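Local structure of enoyl-CoA hydratase/isomerase (4KPK) at residues Q85-K90 with D131-P136; K135-L140 with C155-I160; A161-S166 with H216-D221. The protein probably acts on acyl-CoA substrates as a hydratase or isomerase of the crotonase superfamily. One frame throughout, in Å; residues are numbered along the deposited sequence.

Contact 1. Residues Q85-K90 with D131-P136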
ATOM      1  N   GLN A  85       9.496  24.153  15.538  1.00 31.22           N
ATOM      2  CA  GLN A  85       8.266  23.332  15.505  1.00 30.93           C
ATOM      3  C   GLN A  85       8.175  22.501  14.226  1.00 28.13           C
ATOM      4  O   GLN A  85       7.544  21.475  14.215  1.00 28.59           O
ATOM      5  CB  GLN A  85       6.992  24.192  15.567  1.00 36.62           C
ATOM      6  CG  GLN A  85       6.583  24.707  16.949  1.00 43.90           C
ATOM      7  CD  GLN A  85       6.919  26.191  17.204  1.00 49.85           C
ATOM      8  OE1 GLN A  85       6.242  27.129  16.696  1.00 43.87           O
ATOM      9  NE2 GLN A  85       7.947  26.414  18.030  1.00 53.28           N
ATOM     10  N   ILE A  86       8.731  23.007  13.130  1.00 24.31           N
ATOM     11  CA  ILE A  86       8.633  22.414  11.829  1.00 25.78           C
ATOM     12  C   ILE A  86      10.035  22.495  11.253  1.00 24.22           C
ATOM     13  O   ILE A  86      10.754  23.425  11.577  1.00 22.87           O
ATOM     14  CB  ILE A  86       7.689  23.281  10.937  1.00 33.04           C
ATOM     15  CG1 ILE A  86       6.221  22.988  11.257  1.00 36.69           C
ATOM     16  CG2 ILE A  86       7.939  23.098   9.451  1.00 35.22           C
ATOM     17  CD1 ILE A  86       5.315  24.076  10.705  1.00 44.28           C
ATOM     18  N   LEU A  87      10.393  21.517  10.397  1.00 25.29           N
ATOM     19  CA  LEU A  87      11.628  21.510   9.617  1.00 24.00           C
ATOM     20  C   LEU A  87      11.251  21.450   8.149  1.00 26.14           C
ATOM     21  O   LEU A  87      10.589  20.511   7.707  1.00 25.94           O
ATOM     22  CB  LEU A  87      12.511  20.286   9.906  1.00 22.89           C
ATOM     23  CG  LEU A  87      13.743  20.256   8.980  1.00 24.97           C
ATOM     24  CD1 LEU A  87      14.676  21.459   9.188  1.00 26.09           C
ATOM     25  CD2 LEU A  87      14.493  18.963   9.051  1.00 26.34           C
ATOM     26  N   LEU A  88      11.701  22.455   7.410  1.00 27.20           N
ATOM     27  CA  LEU A  88      11.504  22.568   5.989  1.00 28.53           C
ATOM     28  C   LEU A  88      12.845  22.239   5.295  1.00 27.00           C
ATOM     29  O   LEU A  88      13.889  22.826   5.624  1.00 26.48           O
ATOM     30  CB  LEU A  88      11.035  24.014   5.709  1.00 31.96           C
ATOM     31  CG  LEU A  88      10.283  24.258   4.417  1.00 37.73           C
ATOM     32  CD1 LEU A  88       9.837  25.718   4.257  1.00 40.52           C
ATOM     33  CD2 LEU A  88      11.199  23.897   3.280  1.00 41.28           C
ATOM     34  N   LEU A  89      12.832  21.283   4.360  1.00 27.98           N
ATOM     35  CA  LEU A  89      13.987  21.003   3.490  1.00 28.65           C
ATOM     36  C   LEU A  89      13.762  21.538   2.071  1.00 26.10           C
ATOM     37  O   LEU A  89      12.727  21.246   1.461  1.00 26.33           O
ATOM     38  CB  LEU A  89      14.284  19.524   3.319  1.00 29.29           C
ATOM     39  CG  LEU A  89      14.692  18.638   4.483  1.00 37.12           C
ATOM     40  CD1 LEU A  89      13.517  18.505   5.481  1.00 40.83           C
ATOM     41  CD2 LEU A  89      15.120  17.274   3.930  1.00 39.45           C
ATOM     42  N   LYS A  90      14.767  22.233   1.541  1.00 24.75           N
ATOM     43  CA  LYS A  90      14.711  22.937   0.234  1.00 26.11           C
ATOM     44  C   LYS A  90      16.117  22.880  -0.322  1.00 23.42           C
ATOM     45  O   LYS A  90      17.051  22.461   0.388  1.00 21.50           O
ATOM     46  CB  LYS A  90      14.486  24.410   0.398  1.00 29.18           C
ATOM     47  CG  LYS A  90      13.223  24.841   0.997  1.00 35.84           C
ATOM     48  CD  LYS A  90      13.393  26.170   1.745  1.00 35.30           C
ATOM     49  CE  LYS A  90      14.136  27.220   0.964  1.00 39.66           C
ATOM     50  NZ  LYS A  90      13.765  28.591   1.453  1.00 41.55           N
ATOM     51  N   ASP A 131      13.522  10.314   8.905  1.00 23.93           N
ATOM     52  CA  ASP A 131      12.256   9.631   8.937  1.00 26.14           C
ATOM     53  C   ASP A 131      11.593   9.674  10.356  1.00 28.26           C
ATOM     54  O   ASP A 131      10.342   9.793  10.479  1.00 24.50           O
ATOM     55  CB  ASP A 131      12.465   8.211   8.455  1.00 25.92           C
ATOM     56  CG  ASP A 131      11.193   7.471   8.316  1.00 29.54           C
ATOM     57  OD1 ASP A 131      10.288   8.117   7.784  1.00 30.96           O
ATOM     58  OD2 ASP A 131      11.077   6.279   8.754  1.00 32.75           O
ATOM     59  N   LYS A 132      12.440   9.643  11.393  1.00 24.81           N
ATOM     60  CA  LYS A 132      11.997   9.581  12.807  1.00 26.65           C
ATOM     61  C   LYS A 132      11.967  10.979  13.420  1.00 26.41           C
ATOM     62  O   LYS A 132      11.519  11.142  14.522  1.00 25.87           O
ATOM     63  CB  LYS A 132      12.960   8.670  13.634  1.00 29.08           C
ATOM     64  CG  LYS A 132      12.557   7.224  13.856  1.00 31.35           C
ATOM     65  CD  LYS A 132      11.972   6.620  12.634  1.00 34.57           C
ATOM     66  CE  LYS A 132      11.910   5.100  12.672  1.00 37.47           C
ATOM     67  NZ  LYS A 132      12.091   4.612  11.240  1.00 38.08           N
ATOM     68  N   PHE A 133      12.358  12.020  12.683  1.00 26.78           N
ATOM     69  CA  PHE A 133      12.404  13.376  13.246  1.00 26.80           C
ATOM     70  C   PHE A 133      11.071  13.682  13.915  1.00 28.75           C
ATOM     71  O   PHE A 133      10.046  13.468  13.286  1.00 28.17           O
ATOM     72  CB  PHE A 133      12.668  14.390  12.127  1.00 28.05           C
ATOM     73  CG  PHE A 133      13.216  15.702  12.598  1.00 24.11           C
ATOM     74  CD1 PHE A 133      14.563  15.826  12.919  1.00 22.73           C
ATOM     75  CD2 PHE A 133      12.404  16.829  12.659  1.00 25.97           C
ATOM     76  CE1 PHE A 133      15.087  17.027  13.317  1.00 21.84           C
ATOM     77  CE2 PHE A 133      12.909  18.061  13.080  1.00 25.61           C
ATOM     78  CZ  PHE A 133      14.252  18.162  13.433  1.00 23.36           C
ATOM     79  N   PRO A 134      11.070  14.102  15.216  1.00 28.56           N
ATOM     80  CA  PRO A 134       9.828  14.127  16.010  1.00 27.25           C
ATOM     81  C   PRO A 134       8.992  15.380  15.795  1.00 29.57           C
ATOM     82  O   PRO A 134       8.255  15.814  16.694  1.00 29.08           O
ATOM     83  CB  PRO A 134      10.339  14.055  17.486  1.00 27.34           C
ATOM     84  CG  PRO A 134      11.710  14.631  17.406  1.00 27.24           C
ATOM     85  CD  PRO A 134      12.264  14.147  16.086  1.00 27.76           C
ATOM     86  N   LYS A 135       9.069  15.922  14.583  1.00 27.46           N
ATOM     87  CA  LYS A 135       8.466  17.158  14.216  1.00 26.58           C
ATOM     88  C   LYS A 135       8.136  17.063  12.714  1.00 24.86           C
ATOM     89  O   LYS A 135       8.824  16.361  11.957  1.00 22.96           O
ATOM     90  CB  LYS A 135       9.475  18.288  14.446  1.00 31.15           C
ATOM     91  CG  LYS A 135       9.841  18.545  15.897  1.00 32.13           C
ATOM     92  CD  LYS A 135      11.092  19.394  16.065  1.00 34.53           C
ATOM     93  CE  LYS A 135      11.292  19.734  17.538  1.00 35.84           C
ATOM     94  NZ  LYS A 135      12.615  20.371  17.773  1.00 38.40           N
ATOM     95  N   PRO A 136       7.048  17.724  12.289  1.00 24.83           N
ATOM     96  CA  PRO A 136       6.673  17.633  10.884  1.00 24.27           C
ATOM     97  C   PRO A 136       7.759  18.166  10.012  1.00 19.94           C
ATOM     98  O   PRO A 136       8.352  19.180  10.341  1.00 19.97           O
ATOM     99  CB  PRO A 136       5.425  18.533  10.774  1.00 25.86           C
ATOM    100  CG  PRO A 136       5.466  19.424  11.954  1.00 26.97           C
ATOM    101  CD  PRO A 136       6.209  18.684  13.023  1.00 24.61           C
TER

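Contact 2. Residues K135-L140 with C155-I160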
ATOM      1  N   LYS A 135       9.069  15.922  14.583  1.00 27.46           N
ATOM      2  CA  LYS A 135       8.466  17.158  14.216  1.00 26.58           C
ATOM      3  C   LYS A 135       8.136  17.063  12.714  1.00 24.86           C
ATOM      4  O   LYS A 135       8.824  16.361  11.957  1.00 22.96           O
ATOM      5  CB  LYS A 135       9.475  18.288  14.446  1.00 31.15           C
ATOM      6  CG  LYS A 135       9.841  18.545  15.897  1.00 32.13           C
ATOM      7  CD  LYS A 135      11.092  19.394  16.065  1.00 34.53           C
ATOM      8  CE  LYS A 135      11.292  19.734  17.538  1.00 35.84           C
ATOM      9  NZ  LYS A 135      12.615  20.371  17.773  1.00 38.40           N
ATOM     10  N   PRO A 136       7.048  17.724  12.289  1.00 24.83           N
ATOM     11  CA  PRO A 136       6.673  17.633  10.884  1.00 24.27           C
ATOM     12  C   PRO A 136       7.759  18.166  10.012  1.00 19.94           C
ATOM     13  O   PRO A 136       8.352  19.180  10.341  1.00 19.97           O
ATOM     14  CB  PRO A 136       5.425  18.533  10.774  1.00 25.86           C
ATOM     15  CG  PRO A 136       5.466  19.424  11.954  1.00 26.97           C
ATOM     16  CD  PRO A 136       6.209  18.684  13.023  1.00 24.61           C
ATOM     17  N   THR A 137       8.050  17.422   8.947  1.00 24.00           N
ATOM     18  CA  THR A 137       9.020  17.783   7.921  1.00 24.58           C
ATOM     19  C   THR A 137       8.286  17.990   6.575  1.00 23.99           C
ATOM     20  O   THR A 137       7.433  17.229   6.233  1.00 27.05           O
ATOM     21  CB  THR A 137      10.069  16.696   7.775  1.00 23.09           C
ATOM     22  OG1 THR A 137       9.420  15.432   7.497  1.00 22.09           O
ATOM     23  CG2 THR A 137      10.853  16.548   9.076  1.00 24.43           C
ATOM     24  N   ILE A 138       8.672  19.018   5.836  1.00 23.26           N
ATOM     25  CA  ILE A 138       8.131  19.376   4.498  1.00 23.15           C
ATOM     26  C   ILE A 138       9.356  19.466   3.614  1.00 22.66           C
ATOM     27  O   ILE A 138      10.261  20.223   3.930  1.00 25.22           O
ATOM     28  CB  ILE A 138       7.435  20.772   4.511  1.00 24.86           C
ATOM     29  CG1 ILE A 138       6.333  20.746   5.566  1.00 27.06           C
ATOM     30  CG2 ILE A 138       6.789  21.123   3.129  1.00 24.92           C
ATOM     31  CD1 ILE A 138       5.700  22.033   5.871  1.00 29.72           C
ATOM     32  N   THR A 139       9.393  18.686   2.534  1.00 22.87           N
ATOM     33  CA  THR A 139      10.402  18.832   1.481  1.00 25.31           C
ATOM     34  C   THR A 139       9.835  19.478   0.159  1.00 23.70           C
ATOM     35  O   THR A 139       8.816  19.056  -0.370  1.00 22.18           O
ATOM     36  CB  THR A 139      11.085  17.472   1.236  1.00 25.52           C
ATOM     37  OG1 THR A 139      11.698  17.065   2.473  1.00 31.13           O
ATOM     38  CG2 THR A 139      12.178  17.515   0.155  1.00 23.75           C
ATOM     39  N   LEU A 140      10.538  20.503  -0.340  1.00 25.36           N
ATOM     40  CA  LEU A 140      10.206  21.257  -1.560  1.00 24.46           C
ATOM     41  C   LEU A 140      11.210  20.957  -2.687  1.00 23.88           C
ATOM     42  O   LEU A 140      12.369  21.295  -2.600  1.00 26.58           O
ATOM     43  CB  LEU A 140      10.246  22.745  -1.268  1.00 26.26           C
ATOM     44  CG  LEU A 140       9.489  23.322  -0.067  1.00 27.31           C
ATOM     45  CD1 LEU A 140       9.617  24.853  -0.033  1.00 28.82           C
ATOM     46  CD2 LEU A 140       8.041  22.877  -0.162  1.00 27.86           C
ATOM     47  N   CYS A 155      11.382  10.201   3.102  1.00 23.50           N
ATOM     48  CA  CYS A 155      11.484  10.259   4.555  1.00 27.88           C
ATOM     49  C   CYS A 155      10.698  11.432   5.139  1.00 29.44           C
ATOM     50  O   CYS A 155      10.457  11.480   6.342  1.00 32.34           O
ATOM     51  CB  CYS A 155      12.955  10.306   4.979  1.00 28.75           C
ATOM     52  SG  CYS A 155      13.731   8.701   4.831  1.00 26.85           S
ATOM     53  N   SER A 156      10.285  12.355   4.281  1.00 29.82           N
ATOM     54  CA  SER A 156       9.602  13.574   4.720  1.00 29.12           C
ATOM     55  C   SER A 156       8.150  13.293   4.879  1.00 25.67           C
ATOM     56  O   SER A 156       7.644  12.393   4.276  1.00 25.59           O
ATOM     57  CB  SER A 156       9.800  14.700   3.725  1.00 29.31           C
ATOM     58  OG  SER A 156      11.195  14.988   3.619  1.00 33.98           O
ATOM     59  N   ASP A 157       7.471  14.057   5.727  1.00 22.47           N
ATOM     60  CA  ASP A 157       6.048  13.821   5.951  1.00 21.95           C
ATOM     61  C   ASP A 157       5.206  14.431   4.760  1.00 21.18           C
ATOM     62  O   ASP A 157       4.148  13.878   4.400  1.00 19.98           O
ATOM     63  CB  ASP A 157       5.631  14.401   7.293  1.00 20.37           C
ATOM     64  CG  ASP A 157       6.348  13.716   8.495  1.00 27.11           C
ATOM     65  OD1 ASP A 157       6.393  12.467   8.557  1.00 23.11           O
ATOM     66  OD2 ASP A 157       6.870  14.442   9.389  1.00 26.62           O
ATOM     67  N   ILE A 158       5.686  15.548   4.217  1.00 20.28           N
ATOM     68  CA  ILE A 158       5.039  16.280   3.102  1.00 24.22           C
ATOM     69  C   ILE A 158       6.118  16.648   2.110  1.00 24.96           C
ATOM     70  O   ILE A 158       7.167  17.122   2.506  1.00 25.42           O
ATOM     71  CB  ILE A 158       4.280  17.543   3.520  1.00 25.32           C
ATOM     72  CG1 ILE A 158       2.990  17.179   4.293  1.00 25.97           C
ATOM     73  CG2 ILE A 158       3.794  18.324   2.309  1.00 27.10           C
ATOM     74  CD1 ILE A 158       2.966  17.733   5.670  1.00 30.27           C
ATOM     75  N   ALA A 159       5.841  16.371   0.827  1.00 25.32           N
ATOM     76  CA  ALA A 159       6.698  16.711  -0.294  1.00 23.78           C
ATOM     77  C   ALA A 159       5.888  17.378  -1.448  1.00 22.72           C
ATOM     78  O   ALA A 159       4.783  16.905  -1.893  1.00 21.94           O
ATOM     79  CB  ALA A 159       7.397  15.467  -0.802  1.00 24.74           C
ATOM     80  N   ILE A 160       6.448  18.485  -1.920  1.00 23.40           N
ATOM     81  CA  ILE A 160       5.864  19.281  -3.021  1.00 25.29           C
ATOM     82  C   ILE A 160       6.961  19.462  -4.032  1.00 22.16           C
ATOM     83  O   ILE A 160       8.109  19.715  -3.648  1.00 25.37           O
ATOM     84  CB  ILE A 160       5.432  20.650  -2.490  1.00 25.79           C
ATOM     85  CG1 ILE A 160       4.612  20.425  -1.245  1.00 27.19           C
ATOM     86  CG2 ILE A 160       4.611  21.418  -3.533  1.00 26.74           C
ATOM     87  CD1 ILE A 160       4.381  21.655  -0.433  1.00 31.06           C
TER
HETATM   88  O   HOH W   1      10.179  13.042   8.518  1.00 24.82           O

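Contact 3. Residues A161-S166 with H216-D221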
ATOM      1  N   ALA A 161       6.665  19.197  -5.278  1.00 21.96           N
ATOM      2  CA  ALA A 161       7.648  19.373  -6.349  1.00 23.12           C
ATOM      3  C   ALA A 161       7.104  20.359  -7.437  1.00 23.43           C
ATOM      4  O   ALA A 161       5.905  20.566  -7.472  1.00 22.69           O
ATOM      5  CB  ALA A 161       7.996  18.054  -6.977  1.00 21.95           C
ATOM      6  N   ASN A 162       7.998  20.956  -8.253  1.00 23.40           N
ATOM      7  CA  ASN A 162       7.575  21.772  -9.426  1.00 28.35           C
ATOM      8  C   ASN A 162       7.314  20.860 -10.602  1.00 30.98           C
ATOM      9  O   ASN A 162       7.493  19.646 -10.486  1.00 26.41           O
ATOM     10  CB  ASN A 162       8.563  22.899  -9.775  1.00 28.31           C
ATOM     11  CG  ASN A 162       9.895  22.412 -10.321  1.00 28.14           C
ATOM     12  OD1 ASN A 162      10.146  21.224 -10.543  1.00 27.32           O
ATOM     13  ND2 ASN A 162      10.779  23.363 -10.532  1.00 28.01           N
ATOM     14  N   GLU A 163       6.852  21.432 -11.715  1.00 33.75           N
ATOM     15  CA  GLU A 163       6.372  20.641 -12.852  1.00 35.39           C
ATOM     16  C   GLU A 163       7.489  19.942 -13.617  1.00 32.25           C
ATOM     17  O   GLU A 163       7.270  18.875 -14.206  1.00 27.74           O
ATOM     18  CB  GLU A 163       5.529  21.531 -13.793  1.00 41.80           C
ATOM     19  CG  GLU A 163       4.038  21.521 -13.459  1.00 43.86           C
ATOM     20  CD  GLU A 163       3.307  22.728 -14.015  1.00 50.00           C
ATOM     21  OE1 GLU A 163       3.337  22.932 -15.246  1.00 55.54           O
ATOM     22  OE2 GLU A 163       2.668  23.464 -13.224  1.00 57.24           O
ATOM     23  N   ARG A 164       8.677  20.537 -13.596  1.00 31.15           N
ATOM     24  CA  ARG A 164       9.883  19.946 -14.221  1.00 34.11           C
ATOM     25  C   ARG A 164      10.562  18.862 -13.364  1.00 32.04           C
ATOM     26  O   ARG A 164      11.566  18.283 -13.830  1.00 25.68           O
ATOM     27  CB  ARG A 164      10.953  21.009 -14.477  1.00 41.81           C
ATOM     28  CG  ARG A 164      10.786  21.786 -15.759  1.00 50.98           C
ATOM     29  CD  ARG A 164      11.892  22.833 -15.862  1.00 57.29           C
ATOM     30  NE  ARG A 164      11.822  23.598 -17.115  1.00 62.15           N
ATOM     31  CZ  ARG A 164      12.182  23.133 -18.314  1.00 68.77           C
ATOM     32  NH1 ARG A 164      12.629  21.885 -18.458  1.00 73.16           N
ATOM     33  NH2 ARG A 164      12.100  23.918 -19.388  1.00 68.29           N
ATOM     34  N   ALA A 165      10.065  18.609 -12.131  1.00 27.80           N
ATOM     35  CA  ALA A 165      10.752  17.613 -11.243  1.00 27.18           C
ATOM     36  C   ALA A 165      10.973  16.260 -11.876  1.00 26.96           C
ATOM     37  O   ALA A 165      10.142  15.733 -12.592  1.00 27.79           O
ATOM     38  CB  ALA A 165      10.031  17.442  -9.940  1.00 28.70           C
ATOM     39  N   SER A 166      12.124  15.695 -11.602  1.00 30.24           N
ATOM     40  CA  SER A 166      12.584  14.544 -12.318  1.00 31.93           C
ATOM     41  C   SER A 166      13.036  13.502 -11.310  1.00 28.74           C
ATOM     42  O   SER A 166      13.690  13.865 -10.318  1.00 27.92           O
ATOM     43  CB  SER A 166      13.799  14.975 -13.144  1.00 37.16           C
ATOM     44  OG  SER A 166      13.675  14.525 -14.433  1.00 41.67           O
ATOM     45  N   HIS A 216       3.146  14.938  -2.687  1.00 24.60           N
ATOM     46  CA  HIS A 216       1.768  15.278  -2.270  1.00 25.49           C
ATOM     47  C   HIS A 216       1.147  16.387  -3.122  1.00 26.76           C
ATOM     48  O   HIS A 216      -0.057  16.461  -3.217  1.00 27.81           O
ATOM     49  CB  HIS A 216       1.743  15.679  -0.790  1.00 23.19           C
ATOM     50  CG  HIS A 216       2.267  14.600   0.117  1.00 24.61           C
ATOM     51  ND1 HIS A 216       1.502  13.537   0.532  1.00 28.31           N
ATOM     52  CD2 HIS A 216       3.497  14.388   0.632  1.00 25.89           C
ATOM     53  CE1 HIS A 216       2.236  12.727   1.281  1.00 26.36           C
ATOM     54  NE2 HIS A 216       3.462  13.209   1.327  1.00 27.10           N
ATOM     55  N   ASP A 217       1.948  17.221  -3.773  1.00 28.24           N
ATOM     56  CA  ASP A 217       1.403  18.400  -4.520  1.00 29.50           C
ATOM     57  C   ASP A 217       2.409  18.791  -5.608  1.00 27.16           C
ATOM     58  O   ASP A 217       3.609  18.514  -5.478  1.00 23.92           O
ATOM     59  CB  ASP A 217       1.207  19.603  -3.569  1.00 31.75           C
ATOM     60  CG  ASP A 217       0.353  20.765  -4.191  1.00 39.25           C
ATOM     61  OD1 ASP A 217      -0.629  20.486  -4.913  1.00 42.41           O
ATOM     62  OD2 ASP A 217       0.642  21.977  -3.946  1.00 46.04           O
ATOM     63  N   ILE A 218       1.926  19.420  -6.672  1.00 26.01           N
ATOM     64  CA  ILE A 218       2.755  19.949  -7.723  1.00 24.49           C
ATOM     65  C   ILE A 218       2.453  21.447  -7.856  1.00 29.44           C
ATOM     66  O   ILE A 218       1.294  21.850  -8.030  1.00 31.05           O
ATOM     67  CB  ILE A 218       2.438  19.280  -9.070  1.00 27.39           C
ATOM     68  CG1 ILE A 218       2.706  17.751  -9.086  1.00 30.23           C
ATOM     69  CG2 ILE A 218       3.217  19.951 -10.195  1.00 27.86           C
ATOM     70  CD1 ILE A 218       2.331  17.075 -10.409  1.00 27.85           C
ATOM     71  N   ASN A 219       3.492  22.267  -7.805  1.00 30.47           N
ATOM     72  CA  ASN A 219       3.330  23.697  -7.919  1.00 29.39           C
ATOM     73  C   ASN A 219       4.659  24.301  -8.279  1.00 29.71           C
ATOM     74  O   ASN A 219       5.667  24.081  -7.580  1.00 28.21           O
ATOM     75  CB  ASN A 219       2.862  24.245  -6.569  1.00 33.19           C
ATOM     76  CG  ASN A 219       2.221  25.636  -6.661  1.00 36.18           C
ATOM     77  OD1 ASN A 219       2.481  26.418  -7.572  1.00 34.63           O
ATOM     78  ND2 ASN A 219       1.396  25.945  -5.678  1.00 37.67           N
ATOM     79  N   ASP A 220       4.702  25.053  -9.373  1.00 32.17           N
ATOM     80  CA  ASP A 220       5.903  25.866  -9.687  1.00 34.57           C
ATOM     81  C   ASP A 220       6.279  26.939  -8.631  1.00 29.64           C
ATOM     82  O   ASP A 220       7.399  27.404  -8.586  1.00 29.07           O
ATOM     83  CB  ASP A 220       5.743  26.542 -11.048  1.00 37.35           C
ATOM     84  CG  ASP A 220       5.954  25.593 -12.194  1.00 40.58           C
ATOM     85  OD1 ASP A 220       6.576  24.505 -12.000  1.00 40.03           O
ATOM     86  OD2 ASP A 220       5.502  25.966 -13.289  1.00 38.15           O
ATOM     87  N   ASP A 221       5.346  27.342  -7.785  1.00 29.00           N
ATOM     88  CA  ASP A 221       5.695  28.263  -6.748  1.00 29.19           C
ATOM     89  C   ASP A 221       5.728  27.446  -5.487  1.00 27.96           C
ATOM     90  O   ASP A 221       4.709  27.277  -4.839  1.00 27.12           O
ATOM     91  CB  ASP A 221       4.661  29.371  -6.667  1.00 30.07           C
ATOM     92  CG  ASP A 221       5.091  30.488  -5.759  1.00 33.17           C
ATOM     93  OD1 ASP A 221       5.957  30.312  -4.824  1.00 37.15           O
ATOM     94  OD2 ASP A 221       4.583  31.589  -6.001  1.00 33.57           O
TER
HETATM   95  O   HOH W   2      10.110  26.041  -9.039  1.00 39.40           O
HETATM   96  O   HOH W   3       8.911  23.703 -13.088  1.00 46.15           O

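Contact 1. Residues Q85-K90 with D131-P136
L87 CG lies anti to the backbone N (chi1 175°), with CB 3.9 Å from F133 CE2 and CD2 over one face of the phenyl ring. On I86 the first torsion of -79° sets CG1 beside the backbone N, where it meets P136 CG at 3.7 Å; the isoleucine and the proline ring cross at about a right angle. The backbone bond between the segments runs from L87 N to P136 O at 3.1 Å and is nearly straight, 172° at the hydrogen. I86 CA also approaches P136 O, at 3.6 Å, in a CA-H...O contact. Q85 O faces P136 CD at 3.3 Å and K135 CB at 3.7 Å. The extended chain of K135 carries NZ on to the carbonyl oxygens of F78, K79 and N81, at the end of helix 65-80, which also packs on L87 and F133. Helix 222-235 meets I86 and P136 through L233. The loop after helix 113-132 is thus fastened to strand 86-91 by a single backbone hydrogen bond set among apolar groups, which satisfies buried L87 N and P136 O together.

Contact 2. Residues K135-L140 with C155-I160
T137 to L140 and I158 to I160 are the two parallel strands of a beta-alpha-beta unit, joined through helix 148-155, in the central sheet of the crotonase fold. Backbone bonds set the register: I158 N to T137 O, T139 N to I158 O at 2.7 Å and I160 N to T139 O at 2.9 Å, pairing I138 with I158 and L140 with I160. Among the apolar contacts, I138 and I158 lie side by side, as do L140 and I160, whose CD2 and CD1 atoms meet at 3.9 Å; helix 222-235 packs on I138 and I160 through L233, A225 and F229. Side-chain polar bonds gather where the strands begin. D157 OD2 accepts from T137 N at 3.2 Å, on its anti side and 23° out of the carboxylate plane, and also pairs with K245, while OD1 reaches R195 of a second subunit. With an alanine in place of D157, T137 N, K245 and R195 of the second subunit would probably each lose this carboxylate partner. The T137 hydroxyl, held between backbone N and carbonyl carbon (chi1 56°), accepts from D157 N at 3.0 Å and donates to a water, which in turn donates to C155 O at 2.7 Å.

Contact 3. Residues A161-S166 with H216-D221
E163 N donates to D220 OD1 at 3.1 Å, almost straight (174° at the hydrogen) and nearly along the carboxylate C-O axis, tying a type I beta turn, N162 to A165, to the loop that follows strand 217-218. This is the end of a parallel pairing with the outermost strand, within this chain, of the crotonase-fold sheet: A161 bridges I218, with A161 N bonded to D217 O at 3.1 Å and N219 N to A161 O at 3.0 Å. Both donors are tilted from the plane of the carbonyl they meet. The same D220 OD1 also accepts a hydrogen bond from a water at 2.7 Å, and that water accepts from R164 N, linking one carboxylate oxygen to two successive amides of the turn. A second water accepts from N162 ND2 and donates to D220 O. The torsion of N162 (chi1 69°) places the amide between its backbone N and carbonyl carbon, and OD1 accepts from G143 N. In the loop beyond the strand, N219 OD1 accepts from D221 N in an Asx turn, and D221 is the N-cap of helix 222-235. The carboxylates of E163 and D220 come within 3.8 Å between OE2 and OD2, their planes 20° apart, which would tend to disfavour full ionisation of both, although solvent probably screens the charges. Packing is modest. I218 rests against A206, Q207 and L210 of helix 206-212, and the side chain of E163 crosses that of I218 at about a right angle, E163 CG touching I218 CG2 at 3.7 Å.

In the fold
Contacts 1, 2 and 3 step across one mixed sheet through neighbouring parallel strands 86-91, 137-141, 158-161 and 217-218, and follow the same order along the chain. Contacts 1 and 2 have centres about 7 Å apart and share K135 and P136; L89 N and O probably bond I138 O and L140 N, at 2.8 and 2.9 Å. Contact 3 lies about 14 Å from contact 2, centre to centre, and joins it through a probable bond from H216 N to A159 O at 2.7 Å. From contact 1 to contact 3 the centres are about 20 Å apart. Together they tie consecutive parallel strands into one sheet running from the subunit's core to its surface, with helix 222-235 packed against side chains of all three.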